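Local coordinates for protein endo-1,4-beta-xylanase (Pseudoalteromonas haloplanktis, PDB 1H12) that hydrolyses internal beta-1,4 linkages of xylan as a cold-adapted family 8 glycoside hydrolase, and probably acts on cellulose-type beta-glucans as well, at residues A[188-201]-A[254-268]. Numbering follows the deposited sequence.
Sequences IIRFSPYIDNLTDP and FLSRLDGSPVIGYIF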
ATOM      1  N   ILE A 188       3.487  -0.925  17.212  1.00  8.88           N
ATOM      2  CA  ILE A 188       3.821  -1.538  15.938  1.00  8.49           C
ATOM      3  C   ILE A 188       2.553  -2.173  15.368  1.00  8.41           C
ATOM      4  O   ILE A 188       1.850  -2.950  16.032  1.00  8.53           O
ATOM      5  CB  ILE A 188       4.913  -2.593  16.081  1.00  9.67           C
ATOM      6  CG1 ILE A 188       6.244  -1.874  16.484  1.00 14.79           C
ATOM      7  CG2 ILE A 188       5.125  -3.321  14.776  1.00 10.81           C
ATOM      8  CD1 ILE A 188       7.321  -2.754  16.803  1.00 20.83           C
ATOM      9  N   ILE A 189       2.278  -1.872  14.096  1.00  7.91           N
ATOM     10  CA  ILE A 189       1.089  -2.420  13.443  1.00  7.90           C
ATOM     11  C   ILE A 189       1.085  -3.929  13.479  1.00  7.55           C
ATOM     12  O   ILE A 189       2.074  -4.597  13.183  1.00  8.02           O
ATOM     13  CB  ILE A 189       0.979  -1.835  12.015  1.00  7.52           C
ATOM     14  CG1 ILE A 189      -0.387  -2.087  11.399  1.00  8.18           C
ATOM     15  CG2 ILE A 189       2.099  -2.299  11.116  1.00  8.17           C
ATOM     16  CD1 ILE A 189      -1.515  -1.264  11.955  1.00  9.31           C
ATOM     17  N   ARG A 190      -0.064  -4.487  13.839  1.00  7.94           N
ATOM     18  CA  ARG A 190      -0.241  -5.918  13.884  1.00  8.19           C
ATOM     19  C   ARG A 190      -0.502  -6.492  12.480  1.00  8.16           C
ATOM     20  O   ARG A 190      -1.142  -5.897  11.644  1.00  8.71           O
ATOM     21  CB  ARG A 190      -1.457  -6.248  14.752  1.00  8.78           C
ATOM     22  CG  ARG A 190      -1.209  -6.093  16.237  1.00  9.58           C
ATOM     23  CD  ARG A 190      -2.475  -6.351  17.031  1.00 10.56           C
ATOM     24  NE  ARG A 190      -2.270  -6.450  18.469  1.00 11.63           N
ATOM     25  CZ  ARG A 190      -1.822  -7.508  19.103  1.00 11.82           C
ATOM     26  NH1 ARG A 190      -1.578  -8.637  18.472  1.00 12.14           N
ATOM     27  NH2 ARG A 190      -1.585  -7.461  20.403  1.00 14.26           N
ATOM     28  N   PHE A 191      -0.030  -7.748  12.318  1.00  8.00           N
ATOM     29  CA  PHE A 191      -0.597  -8.591  11.294  1.00  8.22           C
ATOM     30  C   PHE A 191      -1.976  -9.090  11.666  1.00  8.59           C
ATOM     31  O   PHE A 191      -2.864  -9.169  10.812  1.00  8.95           O
ATOM     32  CB  PHE A 191       0.344  -9.769  10.997  1.00  8.70           C
ATOM     33  CG  PHE A 191      -0.196 -10.661   9.906  1.00  9.30           C
ATOM     34  CD1 PHE A 191      -0.174 -10.271   8.604  1.00  9.49           C
ATOM     35  CD2 PHE A 191      -0.718 -11.909  10.225  1.00 12.34           C
ATOM     36  CE1 PHE A 191      -0.647 -11.099   7.619  1.00 11.76           C
ATOM     37  CE2 PHE A 191      -1.231 -12.712   9.248  1.00 14.92           C
ATOM     38  CZ  PHE A 191      -1.162 -12.321   7.952  1.00 13.80           C
ATOM     39  N   SER A 192      -2.175  -9.437  12.937  1.00  8.65           N
ATOM     40  CA  SER A 192      -3.435  -9.986  13.407  1.00  9.34           C
ATOM     41  C   SER A 192      -3.725  -9.566  14.839  1.00  9.20           C
ATOM     42  O   SER A 192      -2.833  -9.621  15.676  1.00  9.73           O
ATOM     43  CB  SER A 192      -3.382 -11.506  13.378  1.00 10.73           C
ATOM     44  OG  SER A 192      -4.542 -12.106  13.983  1.00 11.13           O
ATOM     45  N   PRO A 193      -4.967  -9.252  15.154  1.00  9.88           N
ATOM     46  CA  PRO A 193      -5.355  -9.077  16.558  1.00 10.75           C
ATOM     47  C   PRO A 193      -5.088 -10.299  17.431  1.00 10.94           C
ATOM     48  O   PRO A 193      -5.047 -10.183  18.643  1.00 12.66           O
ATOM     49  CB  PRO A 193      -6.874  -8.835  16.493  1.00 11.67           C
ATOM     50  CG  PRO A 193      -7.063  -8.207  15.174  1.00 12.19           C
ATOM     51  CD  PRO A 193      -6.109  -8.939  14.269  1.00 11.50           C
ATOM     52  N   TYR A 194      -4.997 -11.477  16.821  1.00 11.14           N
ATOM     53  CA  TYR A 194      -4.990 -12.766  17.519  1.00 11.49           C
ATOM     54  C   TYR A 194      -3.617 -13.356  17.690  1.00 12.01           C
ATOM     55  O   TYR A 194      -3.498 -14.444  18.268  1.00 14.60           O
ATOM     56  CB  TYR A 194      -5.896 -13.736  16.821  1.00 11.79           C
ATOM     57  CG  TYR A 194      -7.313 -13.255  16.669  1.00 12.25           C
ATOM     58  CD1 TYR A 194      -8.212 -13.261  17.713  1.00 13.64           C
ATOM     59  CD2 TYR A 194      -7.733 -12.682  15.477  1.00 12.96           C
ATOM     60  CE1 TYR A 194      -9.458 -12.737  17.598  1.00 14.46           C
ATOM     61  CE2 TYR A 194      -8.983 -12.153  15.333  1.00 13.92           C
ATOM     62  CZ  TYR A 194      -9.858 -12.194  16.395  1.00 14.37           C
ATOM     63  OH  TYR A 194     -11.129 -11.675  16.248  1.00 17.05           O
ATOM     64  N   ILE A 195      -2.574 -12.693  17.191  1.00 11.03           N
ATOM     65  CA  ILE A 195      -1.211 -13.198  17.261  1.00 11.20           C
ATOM     66  C   ILE A 195      -0.312 -12.076  17.725  1.00 10.44           C
ATOM     67  O   ILE A 195      -0.399 -10.969  17.200  1.00 11.36           O
ATOM     68  CB  ILE A 195      -0.706 -13.714  15.892  1.00 11.99           C
ATOM     69  CG1 ILE A 195      -1.696 -14.667  15.257  1.00 12.76           C
ATOM     70  CG2 ILE A 195       0.671 -14.323  16.062  1.00 12.28           C
ATOM     71  CD1 ILE A 195      -1.339 -15.054  13.829  1.00 14.95           C
ATOM     72  N   ASP A 196       0.498 -12.316  18.756  1.00 11.33           N
ATOM     73  CA  ASP A 196       1.425 -11.308  19.247  1.00 11.41           C
ATOM     74  C   ASP A 196       2.815 -11.512  18.686  1.00 10.60           C
ATOM     75  O   ASP A 196       3.128 -12.511  18.075  1.00 11.15           O
ATOM     76  CB  ASP A 196       1.412 -11.332  20.785  1.00 12.50           C
ATOM     77  CG  ASP A 196       0.140 -10.891  21.357  1.00 15.59           C
ATOM     78  OD1 ASP A 196      -0.747 -10.272  20.717  1.00 15.08           O
ATOM     79  OD2 ASP A 196      -0.063 -11.147  22.574  1.00 22.90           O
ATOM     80  N   ASN A 197       3.639 -10.497  18.849  1.00 11.04           N
ATOM     81  CA  ASN A 197       5.014 -10.498  18.318  1.00 11.30           C
ATOM     82  C   ASN A 197       4.993 -10.767  16.831  1.00 10.03           C
ATOM     83  O   ASN A 197       5.823 -11.544  16.333  1.00 11.21           O
ATOM     84  CB  ASN A 197       5.904 -11.429  19.077  1.00 11.71           C
ATOM     85  CG  ASN A 197       7.360 -11.275  18.731  1.00 13.39           C
ATOM     86  OD1 ASN A 197       7.811 -10.175  18.336  1.00 13.87           O
ATOM     87  ND2 ASN A 197       8.147 -12.324  18.931  1.00 15.16           N
ATOM     88  N   LEU A 198       4.118 -10.101  16.092  1.00  9.67           N
ATOM     89  CA  LEU A 198       4.023 -10.352  14.652  1.00  9.16           C
ATOM     90  C   LEU A 198       3.610  -9.113  13.876  1.00  8.58           C
ATOM     91  O   LEU A 198       2.539  -8.516  14.174  1.00  9.46           O
ATOM     92  CB  LEU A 198       3.064 -11.493  14.377  1.00  9.01           C
ATOM     93  CG  LEU A 198       2.986 -11.949  12.932  1.00  9.39           C
ATOM     94  CD1 LEU A 198       4.317 -12.523  12.503  1.00  9.25           C
ATOM     95  CD2 LEU A 198       1.838 -12.951  12.742  1.00 10.07           C
ATOM     96  N   THR A 199       4.408  -8.733  12.928  1.00  8.22           N
ATOM     97  CA  THR A 199       4.069  -7.658  12.031  1.00  7.76           C
ATOM     98  C   THR A 199       4.319  -8.127  10.590  1.00  7.77           C
ATOM     99  O   THR A 199       4.832  -9.209  10.347  1.00  8.47           O
ATOM    100  CB  THR A 199       4.781  -6.367  12.406  1.00  8.00           C
ATOM    101  OG1 THR A 199       4.228  -5.243  11.708  1.00  8.46           O
ATOM    102  CG2 THR A 199       6.274  -6.408  12.115  1.00  9.54           C
ATOM    103  N   ASP A 200       3.899  -7.297   9.652  1.00  7.96           N
ATOM    104  CA  ASP A 200       4.056  -7.531   8.205  1.00  7.48           C
ATOM    105  C   ASP A 200       4.773  -6.314   7.705  1.00  6.68           C
ATOM    106  O   ASP A 200       4.207  -5.215   7.752  1.00  7.36           O
ATOM    107  CB  ASP A 200       2.672  -7.732   7.610  1.00  7.60           C
ATOM    108  CG  ASP A 200       2.634  -7.981   6.138  1.00  7.56           C
ATOM    109  OD1 ASP A 200       3.414  -7.434   5.379  1.00  7.98           O
ATOM    110  OD2 ASP A 200       1.702  -8.794   5.726  1.00  8.33           O
ATOM    111  N   PRO A 201       6.042  -6.417   7.314  1.00  7.01           N
ATOM    112  CA  PRO A 201       6.798  -5.235   6.879  1.00  7.31           C
ATOM    113  C   PRO A 201       6.059  -4.344   5.933  1.00  6.85           C
ATOM    114  O   PRO A 201       6.202  -3.128   6.019  1.00  7.49           O
ATOM    115  CB  PRO A 201       8.105  -5.841   6.354  1.00  7.38           C
ATOM    116  CG  PRO A 201       8.316  -7.044   7.258  1.00  8.28           C
ATOM    117  CD  PRO A 201       6.908  -7.621   7.414  1.00  7.52           C
ATOM    118  N   PHE A 254       7.563 -11.377   3.937  1.00  6.91           N
ATOM    119  CA  PHE A 254       6.142 -11.330   4.238  1.00  7.38           C
ATOM    120  C   PHE A 254       5.862 -10.958   5.695  1.00  6.99           C
ATOM    121  O   PHE A 254       5.123 -10.031   5.994  1.00  7.54           O
ATOM    122  CB  PHE A 254       5.558 -12.703   3.852  1.00  7.48           C
ATOM    123  CG  PHE A 254       4.150 -12.964   4.271  1.00  7.60           C
ATOM    124  CD1 PHE A 254       3.182 -11.968   4.378  1.00  8.56           C
ATOM    125  CD2 PHE A 254       3.764 -14.273   4.562  1.00  8.98           C
ATOM    126  CE1 PHE A 254       1.875 -12.290   4.782  1.00 10.34           C
ATOM    127  CE2 PHE A 254       2.483 -14.599   4.966  1.00  9.29           C
ATOM    128  CZ  PHE A 254       1.557 -13.612   5.084  1.00 10.28           C
ATOM    129  N   LEU A 255       6.453 -11.729   6.623  1.00  7.34           N
ATOM    130  CA  LEU A 255       6.206 -11.585   8.036  1.00  7.33           C
ATOM    131  C   LEU A 255       7.511 -11.382   8.793  1.00  7.88           C
ATOM    132  O   LEU A 255       8.567 -11.889   8.409  1.00  8.54           O
ATOM    133  CB  LEU A 255       5.481 -12.817   8.611  1.00  8.51           C
ATOM    134  CG  LEU A 255       4.064 -13.014   8.090  1.00  8.30           C
ATOM    135  CD1 LEU A 255       3.503 -14.324   8.584  1.00  9.86           C
ATOM    136  CD2 LEU A 255       3.142 -11.861   8.483  1.00  9.86           C
ATOM    137  N   SER A 256       7.415 -10.643   9.911  1.00  7.97           N
ATOM    138  CA  SER A 256       8.531 -10.338  10.752  1.00  8.46           C
ATOM    139  C   SER A 256       8.130 -10.325  12.209  1.00  8.46           C
ATOM    140  O   SER A 256       6.989  -9.942  12.558  1.00  8.87           O
ATOM    141  CB  SER A 256       9.064  -8.921  10.395  1.00  9.58           C
ATOM    142  OG  SER A 256      10.180  -8.513  11.162  1.00 11.99           O
ATOM    143  N   ARG A 257       9.053 -10.657  13.082  1.00  8.82           N
ATOM    144  CA  ARG A 257       8.893 -10.371  14.495  1.00  9.26           C
ATOM    145  C   ARG A 257       9.106  -8.894  14.755  1.00 10.34           C
ATOM    146  O   ARG A 257       9.547  -8.144  13.877  1.00 10.53           O
ATOM    147  CB  ARG A 257       9.887 -11.232  15.328  1.00 11.65           C
ATOM    148  CG  ARG A 257       9.711 -12.698  15.045  1.00 12.48           C
ATOM    149  CD  ARG A 257       8.306 -13.124  15.355  1.00 13.26           C
ATOM    150  NE  ARG A 257       8.110 -14.582  15.340  1.00 14.61           N
ATOM    151  CZ  ARG A 257       6.973 -15.153  15.616  1.00 15.79           C
ATOM    152  NH1 ARG A 257       5.907 -14.420  15.924  1.00 17.49           N
ATOM    153  NH2 ARG A 257       6.839 -16.466  15.586  1.00 19.50           N
ATOM    154  N   LEU A 258       8.814  -8.442  15.978  1.00 10.94           N
ATOM    155  CA  LEU A 258       8.878  -7.014  16.292  1.00 11.54           C
ATOM    156  C   LEU A 258      10.271  -6.466  16.358  1.00 11.34           C
ATOM    157  O   LEU A 258      10.455  -5.278  16.306  1.00 13.38           O
ATOM    158  CB  LEU A 258       8.050  -6.720  17.528  1.00 12.66           C
ATOM    159  CG  LEU A 258       6.582  -7.042  17.446  1.00 15.81           C
ATOM    160  CD1 LEU A 258       5.849  -6.443  18.624  1.00 19.75           C
ATOM    161  CD2 LEU A 258       5.886  -6.725  16.199  1.00 16.50           C
ATOM    162  N   ASP A 259      11.287  -7.346  16.402  1.00 12.36           N
ATOM    163  CA  ASP A 259      12.689  -6.961  16.321  1.00 12.84           C
ATOM    164  C   ASP A 259      13.209  -6.915  14.874  1.00 12.59           C
ATOM    165  O   ASP A 259      14.416  -6.707  14.657  1.00 13.78           O
ATOM    166  CB  ASP A 259      13.557  -7.815  17.213  1.00 14.02           C
ATOM    167  CG  ASP A 259      13.682  -9.195  16.736  1.00 15.36           C
ATOM    168  OD1 ASP A 259      13.029  -9.641  15.754  1.00 13.61           O
ATOM    169  OD2 ASP A 259      14.406 -10.005  17.384  1.00 22.22           O
ATOM    170  N   GLY A 260      12.350  -7.176  13.903  1.00 11.20           N
ATOM    171  CA  GLY A 260      12.707  -7.202  12.501  1.00 10.95           C
ATOM    172  C   GLY A 260      13.108  -8.550  11.967  1.00 10.24           C
ATOM    173  O   GLY A 260      13.385  -8.674  10.762  1.00 11.07           O
ATOM    174  N   SER A 261      13.173  -9.574  12.802  1.00 10.73           N
ATOM    175  CA  SER A 261      13.595 -10.874  12.346  1.00 11.66           C
ATOM    176  C   SER A 261      12.541 -11.496  11.435  1.00  9.68           C
ATOM    177  O   SER A 261      11.386 -11.640  11.847  1.00 10.19           O
ATOM    178  CB  SER A 261      13.776 -11.852  13.536  1.00 13.16           C
ATOM    179  OG  SER A 261      14.786 -11.413  14.399  1.00 16.32           O
ATOM    180  N   PRO A 262      12.887 -11.917  10.224  1.00  9.52           N
ATOM    181  CA  PRO A 262      11.917 -12.668   9.419  1.00  9.39           C
ATOM    182  C   PRO A 262      11.339 -13.835  10.179  1.00  9.19           C
ATOM    183  O   PRO A 262      12.067 -14.572  10.858  1.00 10.83           O
ATOM    184  CB  PRO A 262      12.724 -13.104   8.204  1.00 10.60           C
ATOM    185  CG  PRO A 262      13.789 -12.032   8.079  1.00 10.98           C
ATOM    186  CD  PRO A 262      14.160 -11.703   9.499  1.00 11.05           C
ATOM    187  N   VAL A 263      10.059 -14.088   9.979  1.00  9.01           N
ATOM    188  CA  VAL A 263       9.428 -15.279  10.467  1.00  9.39           C
ATOM    189  C   VAL A 263       9.786 -16.419   9.523  1.00  9.84           C
ATOM    190  O   VAL A 263       9.659 -16.292   8.327  1.00 11.23           O
ATOM    191  CB  VAL A 263       7.922 -15.094  10.524  1.00 10.48           C
ATOM    192  CG1 VAL A 263       7.191 -16.414  10.732  1.00 12.11           C
ATOM    193  CG2 VAL A 263       7.548 -14.097  11.588  1.00 11.57           C
ATOM    194  N   ILE A 264      10.256 -17.551  10.097  1.00 10.15           N
ATOM    195  CA  ILE A 264      10.705 -18.671   9.292  1.00 11.02           C
ATOM    196  C   ILE A 264       9.593 -19.719   9.214  1.00 10.10           C
ATOM    197  O   ILE A 264       9.193 -20.277  10.250  1.00 12.62           O
ATOM    198  CB  ILE A 264      12.040 -19.244   9.857  1.00 11.95           C
ATOM    199  CG1 ILE A 264      13.100 -18.174   9.973  1.00 12.18           C
ATOM    200  CG2 ILE A 264      12.505 -20.394   9.004  1.00 13.98           C
ATOM    201  CD1 ILE A 264      13.419 -17.383   8.744  1.00 12.60           C
ATOM    202  N   GLY A 265       9.181 -20.052   8.008  1.00  9.55           N
ATOM    203  CA  GLY A 265       8.191 -21.081   7.808  1.00 10.13           C
ATOM    204  C   GLY A 265       6.803 -20.666   8.219  1.00  8.99           C
ATOM    205  O   GLY A 265       6.441 -19.470   8.213  1.00  9.52           O
ATOM    206  N   TYR A 266       5.989 -21.680   8.516  1.00  9.24           N
ATOM    207  CA  TYR A 266       4.612 -21.470   8.971  1.00  9.46           C
ATOM    208  C   TYR A 266       4.568 -21.329  10.470  1.00  9.27           C
ATOM    209  O   TYR A 266       5.311 -22.008  11.211  1.00  9.62           O
ATOM    210  CB  TYR A 266       3.755 -22.642   8.493  1.00  9.86           C
ATOM    211  CG  TYR A 266       3.553 -22.640   7.006  1.00  9.67           C
ATOM    212  CD1 TYR A 266       2.630 -21.772   6.435  1.00 12.19           C
ATOM    213  CD2 TYR A 266       4.308 -23.407   6.142  1.00 10.61           C
ATOM    214  CE1 TYR A 266       2.464 -21.732   5.082  1.00 12.89           C
ATOM    215  CE2 TYR A 266       4.147 -23.348   4.755  1.00 11.86           C
ATOM    216  CZ  TYR A 266       3.172 -22.521   4.244  1.00 12.56           C
ATOM    217  OH  TYR A 266       2.942 -22.445   2.901  1.00 15.26           O
ATOM    218  N   ILE A 267       3.686 -20.431  10.914  1.00  9.43           N
ATOM    219  CA  ILE A 267       3.454 -20.183  12.336  1.00  9.68           C
ATOM    220  C   ILE A 267       1.977 -20.177  12.757  1.00 10.18           C
ATOM    221  O   ILE A 267       1.709 -20.129  13.936  1.00 11.21           O
ATOM    222  CB  ILE A 267       4.103 -18.901  12.811  1.00 10.94           C
ATOM    223  CG1 ILE A 267       3.621 -17.678  12.081  1.00 12.47           C
ATOM    224  CG2 ILE A 267       5.604 -18.961  12.787  1.00 11.76           C
ATOM    225  CD1 ILE A 267       3.865 -16.370  12.781  1.00 15.00           C
ATOM    226  N   PHE A 268       1.031 -20.176  11.849  1.00 10.15           N
ATOM    227  CA  PHE A 268      -0.375 -20.205  12.247  1.00 10.33           C
ATOM    228  C   PHE A 268      -1.259 -20.871  11.207  1.00 10.63           C
ATOM    229  O   PHE A 268      -0.982 -20.826   9.987  1.00 10.46           O
ATOM    230  CB  PHE A 268      -0.924 -18.773  12.592  1.00 12.33           C
ATOM    231  CG  PHE A 268      -1.069 -17.836  11.420  1.00 12.19           C
ATOM    232  CD1 PHE A 268      -2.229 -17.815  10.652  1.00 15.04           C
ATOM    233  CD2 PHE A 268      -0.032 -17.013  11.026  1.00 14.53           C
ATOM    234  CE1 PHE A 268      -2.360 -16.967   9.547  1.00 16.95           C
ATOM    235  CE2 PHE A 268      -0.213 -16.193   9.911  1.00 14.54           C
ATOM    236  CZ  PHE A 268      -1.347 -16.235   9.184  1.00 17.20           C
TER
HETATM  237  O   HOH W   1       3.815 -15.145  17.927  1.00 28.76           O
HETATM  238  O   HOH W   2      10.518  -9.463  18.563  1.00 19.25           O
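Leu258 lies alongside Asn197, the two side chains running past each other in opposite directions, and the backbone N of Leu258 gives an almost straight hydrogen bond (170°) to Asn197 OD1 at 3.1 Å. With CG anti to its own backbone N (chi1 -170°), Asn197 carries its amide across to this N-H, which belongs to the second residue of the type I turn Arg257 to Gly260; a water also donates to OD1. Leu258 CD2 packs 3.8 Å from Ile188 CG2. Arg257, bent at chi2 (-58°), crosses Asn197, and its NH1 donates a hydrogen bond to Asn197 O at 2.9 Å; that oxygen lies in the guanidinium plane, while NH1 stands above the carbonyl plane. A second water joins NH1 to Asp196 O. A methionine in place of Arg257 would probably leave Asn197 O without this donor and break the water link to Asp196. A single antiparallel hydrogen-bonded pair, Thr199 with Ser256, joins these two loops of the family 8 (alpha/alpha)6 barrel: Thr199 N bonds Ser256 O at 2.9 Å, and Ser256 N returns to Thr199 O. Leu198 CD1 meets Val263 CG2 at 3.7 Å, and both its methyls touch Ile267 CD1. Phe191, Phe254 and Phe268 form an aromatic cluster in which Phe191 CE2 meets Phe268 CZ at 3.5 Å; Leu255 CD2 sits over one face of the Phe191 ring, 3.9 Å from its centroid, and Ile195 CD1 makes a CH-pi contact over a face of Phe268, 4.0 Å from the ring centroid.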